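Phenylacetate-coenzyme A ligase (Bacteroides vulgatus, PDB 3LAX) is a ligase of the AMP-binding enzyme family, represented here by its small C-terminal alpha/beta domain. Local coordinates at residues D5-K10 / I35-A40; T21-F26 / M46-E51; K27-D32 / Q64-E69. All coordinates share one frame; numbering follows the deposited sequence.

Contact 1: residues D5-K10 / I35-A40; sequences DMIILK and ITLETA
L37 carries this contact, reaching from its strand toward I7 and L9 on the short strand 7-9. Its CB points at that strand but stays well short of it, and CG continues the climb. With chi1 at -55° CG lies beside the backbone N, opposite the carbonyl carbon. Chi2 of 171° then extends CD1 away from CA, while CD2 branches off nearer L9. At the end of the first branch, L37 CD1 meets I7 CD1 at 3.8 Å. The second branch fits between the two partners: L37 CD2 is 4.2 Å from I7 CD1 and 4.4 Å from L9 CD1, a looser touch. I7 comes down from the other side with CG1 between its backbone N and carbonyl carbon and CD1 extended (chi2 179°), which carries that methyl to L37, and the two side chains meet at a slant. The contact consists of methyl groups, with no hydrogen bond between the segments, and buries 169 Å² in total. That fits strands of separate sheets: 7-9 pairs antiparallel with 12-14, whereas 32-40 lies within the four-stranded mixed sheet. Around the leucine, D104 of strand 102-104 and R106 touch its side chain, and D44 of strand 43-52 touches L9, so the small hairpin packs onto the larger sheet near its 32-40 and 43-52 strands.

Contact 2: residues T21-F26 / M46-E51; sequences TILLQF and MTVEVE
L23 has CG beside its backbone N, chi1 -62°, and its chi2 of 179° stretches CD1 straight away from CA. V48 answers with CG1 anti to the backbone N (chi1 178°), a setting that leaves this methyl facing the helix. The result is a meeting of methyls at 4.1 Å between L23 CD1 and V48 CG1. The same leucine methyl also leans against the next inward-pointing residue of the strand, with L23 CD1 4.3 Å from V50 CB. One branch of one leucine therefore touches two residues that alternate with outward-facing E49. This is the helix-on-sheet layer of the alpha/beta fold: helix 16-24 lies over a face of the mixed sheet, and from residues 21-26, L23 is the one that meets residues 46-51, with CA atoms of L23 and V50 8.0 Å apart. Y33 of strand 32-40 and I70 of helix 60-78 touch L23 as well, while L86 of strand 83-87 touches V50. The backbone bond from F26 N to L23 O measures 3.2 Å. That carbonyl oxygen lies at the edge of the F26 phenyl ring, in its plane.

Contact 3: residues K27-D32 / Q64-E69; sequences KELGSD and QALTRE
E28 and L66 mark the closest approach of the two backbones, their CA atoms 8.3 Å apart. The helical segment is regular, with R68 N bonded to Q64 O and E69 N to A65 O, both at 2.9 Å. Opposite it, E28 has turn-like backbone angles before L29 becomes extended. Here a helix packs against the connection leading from helix 16-24 into the sheet, part of the alpha/beta fold of the AMP-binding enzyme C-terminal domain. L66 supplies the helical side. Its CG lies anti to the backbone N, chi1 174°, and both methyls are used. CD2 meets both partners: L66 CD2 sits 3.6 Å from E28 CB and 4.2 Å from L29 CD2, the latter a plain apolar touch between leucines. The glutamate and leucine side chains run past each other in opposite directions, and it is the aliphatic stem of E28, at CB, that comes nearest. F26 and L86 also lie against L66, and L29 touches both V50 and L86. Bent at chi2 (93°), E28 brings its carboxylate back along the other branch, leaving E28 OE1 4.1 Å from L66 CD1.

In the fold
Contacts 2 and 3 are close neighbours, their centres about 7 Å apart, and touch through both backbone and side chains: E51 O lies 2.8 Å from G30 N, probably hydrogen-bonded, and F26 CD1 packs 3.6 Å from L66 CD1. Contact 1 lies farther along, its centre about 15 Å from that of contact 2. Paired strands 32-40 and 43-52 connect them, T36 N reaching T47 O at 2.8 Å in a probable hydrogen bond, and selenomethionine M46 extends CE to 3.5 Å from I7 CD1. Contacts 1 and 3, about 21 Å apart between centres, fall on opposite sides of the chain's centre and do not touch, although segments 27-32 and 35-40 lie close in sequence.

Contact 1: residues D5-K10 / I35-A40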
# COMPACT_ATOMS: atom_id res chain seq x y z
N ASP A 5 -13.19 5.79 0.25
CA ASP A 5 -14.20 4.73 0.28
C ASP A 5 -13.72 3.54 1.09
O ASP A 5 -12.71 2.91 0.77
CB ASP A 5 -14.58 4.30 -1.12
CG ASP A 5 -15.18 5.44 -1.92
OD1 ASP A 5 -16.22 5.98 -1.49
OD2 ASP A 5 -14.61 5.78 -2.98
N MSE A 6 -14.46 3.23 2.16
CA MSE A 6 -14.16 2.11 3.03
C MSE A 6 -14.10 0.83 2.21
O MSE A 6 -14.92 0.61 1.31
CB MSE A 6 -15.27 2.01 4.08
CG MSE A 6 -14.97 1.11 5.26
SE MSE A 6 -16.55 0.95 6.38
CE MSE A 6 -17.64 -0.12 5.17
N ILE A 7 -13.12 -0.01 2.50
CA ILE A 7 -13.08 -1.31 1.88
C ILE A 7 -13.23 -2.38 2.95
O ILE A 7 -13.10 -2.11 4.14
CB ILE A 7 -11.78 -1.53 1.09
CG1 ILE A 7 -10.58 -1.52 2.02
CG2 ILE A 7 -11.64 -0.46 0.03
CD1 ILE A 7 -9.26 -1.76 1.32
N ILE A 8 -13.54 -3.58 2.51
CA ILE A 8 -13.69 -4.71 3.42
C ILE A 8 -12.83 -5.86 2.93
O ILE A 8 -12.95 -6.29 1.78
CB ILE A 8 -15.16 -5.14 3.52
CG1 ILE A 8 -16.00 -4.01 4.12
CG2 ILE A 8 -15.29 -6.41 4.35
CD1 ILE A 8 -17.49 -4.27 4.08
N LEU A 9 -11.95 -6.35 3.80
CA LEU A 9 -11.03 -7.41 3.44
C LEU A 9 -11.02 -8.47 4.54
O LEU A 9 -10.72 -8.16 5.69
CB LEU A 9 -9.63 -6.84 3.23
CG LEU A 9 -8.53 -7.83 2.86
CD1 LEU A 9 -8.73 -8.37 1.45
CD2 LEU A 9 -7.20 -7.16 2.98
N LYS A 10 -11.32 -9.71 4.15
CA LYS A 10 -11.45 -10.80 5.12
C LYS A 10 -12.23 -10.39 6.37
O LYS A 10 -11.77 -10.65 7.49
CB LYS A 10 -10.07 -11.32 5.51
CG LYS A 10 -9.69 -12.64 4.86
CD LYS A 10 -10.07 -12.65 3.39
CE LYS A 10 -9.81 -14.01 2.78
NZ LYS A 10 -10.51 -14.18 1.48
N ILE A 35 -3.21 0.59 -3.77
CA ILE A 35 -3.61 -0.56 -2.99
C ILE A 35 -4.34 -1.49 -3.94
O ILE A 35 -5.34 -1.11 -4.54
CB ILE A 35 -4.59 -0.14 -1.87
CG1 ILE A 35 -3.94 0.88 -0.92
CG2 ILE A 35 -5.09 -1.34 -1.11
CD1 ILE A 35 -4.97 1.64 -0.05
N THR A 36 -3.83 -2.71 -4.12
CA THR A 36 -4.49 -3.67 -5.00
C THR A 36 -5.07 -4.82 -4.20
O THR A 36 -4.36 -5.44 -3.40
CB THR A 36 -3.53 -4.24 -6.08
OG1 THR A 36 -3.03 -3.17 -6.89
CG2 THR A 36 -4.27 -5.24 -6.98
N LEU A 37 -6.36 -5.08 -4.39
CA LEU A 37 -7.03 -6.17 -3.70
C LEU A 37 -7.30 -7.26 -4.72
O LEU A 37 -7.84 -7.00 -5.80
CB LEU A 37 -8.37 -5.71 -3.10
CG LEU A 37 -8.26 -4.50 -2.16
CD1 LEU A 37 -9.63 -3.94 -1.78
CD2 LEU A 37 -7.45 -4.84 -0.91
N GLU A 38 -6.92 -8.49 -4.41
CA GLU A 38 -7.22 -9.58 -5.32
C GLU A 38 -7.50 -10.87 -4.59
O GLU A 38 -7.26 -10.99 -3.39
CB GLU A 38 -6.11 -9.75 -6.36
CG GLU A 38 -4.72 -9.77 -5.80
CD GLU A 38 -3.68 -9.43 -6.85
OE1 GLU A 38 -3.79 -9.92 -8.00
OE2 GLU A 38 -2.74 -8.66 -6.53
N THR A 39 -8.03 -11.83 -5.32
CA THR A 39 -8.31 -13.14 -4.77
C THR A 39 -7.22 -14.10 -5.25
O THR A 39 -7.14 -14.42 -6.43
CB THR A 39 -9.70 -13.63 -5.20
OG1 THR A 39 -10.67 -12.64 -4.85
CG2 THR A 39 -10.04 -14.95 -4.51
N ALA A 40 -6.36 -14.51 -4.32
CA ALA A 40 -5.28 -15.45 -4.61
C ALA A 40 -5.71 -16.85 -4.21
O ALA A 40 -5.83 -17.15 -3.02
CB ALA A 40 -4.02 -15.05 -3.87

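Contact 2: residues T21-F26 / M46-E51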
# COMPACT_ATOMS: atom_id res chain seq x y z
N THR A 21 -1.99 8.08 5.20
CA THR A 21 -1.42 8.90 6.27
C THR A 21 -0.10 8.35 6.78
O THR A 21 0.87 9.09 7.00
CB THR A 21 -2.42 9.02 7.42
OG1 THR A 21 -3.59 9.69 6.93
CG2 THR A 21 -1.82 9.82 8.57
N ILE A 22 -0.06 7.04 6.97
CA ILE A 22 1.16 6.38 7.41
C ILE A 22 2.28 6.51 6.37
O ILE A 22 3.42 6.86 6.72
CB ILE A 22 0.90 4.91 7.77
CG1 ILE A 22 0.24 4.84 9.15
CG2 ILE A 22 2.19 4.10 7.75
CD1 ILE A 22 -0.47 3.55 9.44
N LEU A 23 1.97 6.25 5.10
CA LEU A 23 2.97 6.34 4.03
C LEU A 23 3.55 7.74 3.90
O LEU A 23 4.75 7.91 3.61
CB LEU A 23 2.36 5.92 2.70
CG LEU A 23 1.88 4.47 2.60
CD1 LEU A 23 1.28 4.20 1.24
CD2 LEU A 23 3.03 3.49 2.92
N LEU A 24 2.71 8.76 4.08
CA LEU A 24 3.15 10.14 3.87
C LEU A 24 4.27 10.58 4.80
O LEU A 24 5.01 11.50 4.48
CB LEU A 24 1.99 11.10 4.02
CG LEU A 24 1.18 11.43 2.78
CD1 LEU A 24 -0.04 12.22 3.20
CD2 LEU A 24 2.03 12.19 1.75
N GLN A 25 4.38 9.95 5.96
CA GLN A 25 5.37 10.36 6.95
C GLN A 25 6.79 9.94 6.61
O GLN A 25 7.75 10.46 7.19
CB GLN A 25 5.01 9.85 8.35
CG GLN A 25 4.08 10.77 9.14
CD GLN A 25 4.63 12.18 9.30
OE1 GLN A 25 5.60 12.41 10.02
NE2 GLN A 25 4.00 13.13 8.63
N PHE A 26 6.94 9.00 5.66
CA PHE A 26 8.27 8.51 5.28
C PHE A 26 8.96 9.38 4.24
O PHE A 26 8.48 9.52 3.11
CB PHE A 26 8.20 7.08 4.73
CG PHE A 26 7.86 6.04 5.77
CD1 PHE A 26 8.87 5.33 6.41
CD2 PHE A 26 6.54 5.78 6.11
CE1 PHE A 26 8.56 4.37 7.35
CE2 PHE A 26 6.23 4.82 7.05
CZ PHE A 26 7.24 4.11 7.68
N MSE A 46 -4.13 -8.14 0.07
CA MSE A 46 -3.91 -6.73 -0.20
C MSE A 46 -2.44 -6.49 -0.49
O MSE A 46 -1.60 -6.90 0.30
CB MSE A 46 -4.32 -5.86 1.00
CG MSE A 46 -3.90 -4.40 0.85
SE MSE A 46 -4.24 -3.23 2.37
CE MSE A 46 -6.16 -3.20 2.23
N THR A 47 -2.15 -5.84 -1.61
CA THR A 47 -0.81 -5.37 -1.89
C THR A 47 -0.82 -3.85 -1.83
O THR A 47 -1.74 -3.20 -2.33
CB THR A 47 -0.33 -5.82 -3.29
OG1 THR A 47 -0.32 -7.25 -3.35
CG2 THR A 47 1.07 -5.29 -3.59
N VAL A 48 0.20 -3.27 -1.18
CA VAL A 48 0.36 -1.84 -1.17
C VAL A 48 1.67 -1.51 -1.88
O VAL A 48 2.75 -1.75 -1.35
CB VAL A 48 0.35 -1.26 0.27
CG1 VAL A 48 0.57 0.25 0.25
CG2 VAL A 48 -0.97 -1.62 0.99
N GLU A 49 1.55 -0.98 -3.09
CA GLU A 49 2.70 -0.48 -3.83
C GLU A 49 2.87 1.00 -3.51
O GLU A 49 1.89 1.75 -3.46
CB GLU A 49 2.49 -0.63 -5.33
CG GLU A 49 2.59 -2.05 -5.83
CD GLU A 49 2.21 -2.18 -7.29
OE1 GLU A 49 1.05 -1.88 -7.65
OE2 GLU A 49 3.08 -2.57 -8.09
N VAL A 50 4.10 1.43 -3.28
CA VAL A 50 4.34 2.85 -3.06
C VAL A 50 5.64 3.24 -3.73
O VAL A 50 6.63 2.50 -3.70
CB VAL A 50 4.34 3.24 -1.55
CG1 VAL A 50 5.31 2.38 -0.76
CG2 VAL A 50 4.65 4.72 -1.38
N GLU A 51 5.61 4.40 -4.37
CA GLU A 51 6.79 4.90 -5.05
C GLU A 51 7.84 5.37 -4.07
O GLU A 51 7.54 6.02 -3.06
CB GLU A 51 6.43 6.06 -5.98
CG GLU A 51 5.61 5.64 -7.16
CD GLU A 51 5.47 6.74 -8.20
OE1 GLU A 51 6.06 7.82 -8.03
OE2 GLU A 51 4.75 6.51 -9.19

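Contact 3: residues K27-D32 / Q64-E69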
# COMPACT_ATOMS: atom_id res chain seq x y z
N LYS A 27 10.10 9.97 4.63
CA LYS A 27 10.85 10.82 3.72
C LYS A 27 11.34 10.01 2.52
O LYS A 27 11.53 10.56 1.44
CB LYS A 27 12.02 11.48 4.43
CG LYS A 27 13.03 10.51 5.03
CD LYS A 27 14.03 11.24 5.92
CE LYS A 27 14.86 12.26 5.13
NZ LYS A 27 14.15 13.55 4.87
N GLU A 28 11.50 8.70 2.71
CA GLU A 28 12.01 7.84 1.66
C GLU A 28 10.98 7.56 0.57
O GLU A 28 11.33 6.99 -0.45
CB GLU A 28 12.44 6.49 2.25
CG GLU A 28 13.53 6.59 3.31
CD GLU A 28 12.99 6.66 4.74
OE1 GLU A 28 11.81 7.06 4.97
OE2 GLU A 28 13.77 6.31 5.65
N LEU A 29 9.72 7.92 0.82
CA LEU A 29 8.65 7.59 -0.11
C LEU A 29 8.09 8.81 -0.83
O LEU A 29 8.09 9.92 -0.30
CB LEU A 29 7.49 6.90 0.63
CG LEU A 29 7.80 5.63 1.41
CD1 LEU A 29 6.53 5.12 2.11
CD2 LEU A 29 8.39 4.55 0.50
N GLY A 30 7.58 8.60 -2.05
CA GLY A 30 6.78 9.62 -2.72
C GLY A 30 5.35 9.56 -2.21
O GLY A 30 5.01 8.71 -1.39
N SER A 31 4.49 10.44 -2.72
CA SER A 31 3.11 10.49 -2.25
C SER A 31 2.19 9.53 -3.00
O SER A 31 1.05 9.34 -2.61
CB SER A 31 2.55 11.90 -2.41
OG SER A 31 2.39 12.20 -3.78
N ASP A 32 2.67 8.94 -4.08
CA ASP A 32 1.83 8.05 -4.87
C ASP A 32 1.94 6.60 -4.46
O ASP A 32 3.04 6.06 -4.30
CB ASP A 32 2.12 8.21 -6.36
CG ASP A 32 1.76 9.59 -6.84
OD1 ASP A 32 0.54 9.88 -6.90
OD2 ASP A 32 2.68 10.39 -7.10
N GLN A 64 14.98 -3.12 2.38
CA GLN A 64 14.30 -4.17 3.13
C GLN A 64 13.82 -3.67 4.48
O GLN A 64 12.70 -3.96 4.89
CB GLN A 64 15.22 -5.37 3.37
CG GLN A 64 15.43 -6.30 2.21
CD GLN A 64 16.35 -7.46 2.59
OE1 GLN A 64 16.15 -8.59 2.16
NE2 GLN A 64 17.34 -7.17 3.43
N ALA A 65 14.68 -2.94 5.19
CA ALA A 65 14.31 -2.42 6.51
C ALA A 65 13.13 -1.46 6.40
O ALA A 65 12.20 -1.49 7.21
CB ALA A 65 15.50 -1.71 7.15
N LEU A 66 13.16 -0.62 5.37
CA LEU A 66 12.08 0.32 5.10
C LEU A 66 10.78 -0.44 4.84
O LEU A 66 9.73 -0.10 5.39
CB LEU A 66 12.45 1.21 3.90
CG LEU A 66 11.40 2.17 3.36
CD1 LEU A 66 10.91 3.14 4.44
CD2 LEU A 66 11.94 2.91 2.14
N THR A 67 10.85 -1.47 4.00
CA THR A 67 9.68 -2.27 3.67
C THR A 67 9.09 -2.89 4.94
O THR A 67 7.88 -2.87 5.16
CB THR A 67 10.04 -3.37 2.65
OG1 THR A 67 10.50 -2.77 1.44
CG2 THR A 67 8.81 -4.22 2.32
N ARG A 68 9.96 -3.42 5.80
CA ARG A 68 9.56 -4.04 7.06
C ARG A 68 8.87 -3.02 7.97
O ARG A 68 7.81 -3.31 8.55
CB ARG A 68 10.80 -4.61 7.76
CG ARG A 68 10.61 -5.14 9.18
CD ARG A 68 12.01 -5.25 9.84
NE ARG A 68 12.02 -6.03 11.07
CZ ARG A 68 13.06 -6.14 11.89
NH1 ARG A 68 14.20 -5.50 11.63
NH2 ARG A 68 12.97 -6.89 12.99
N GLU A 69 9.44 -1.84 8.10
CA GLU A 69 8.87 -0.82 8.98
C GLU A 69 7.50 -0.35 8.49
O GLU A 69 6.57 -0.17 9.28
CB GLU A 69 9.83 0.36 9.14
CG GLU A 69 9.26 1.50 9.98
CD GLU A 69 8.97 1.12 11.43
OE1 GLU A 69 9.36 0.03 11.91
OE2 GLU A 69 8.34 1.95 12.12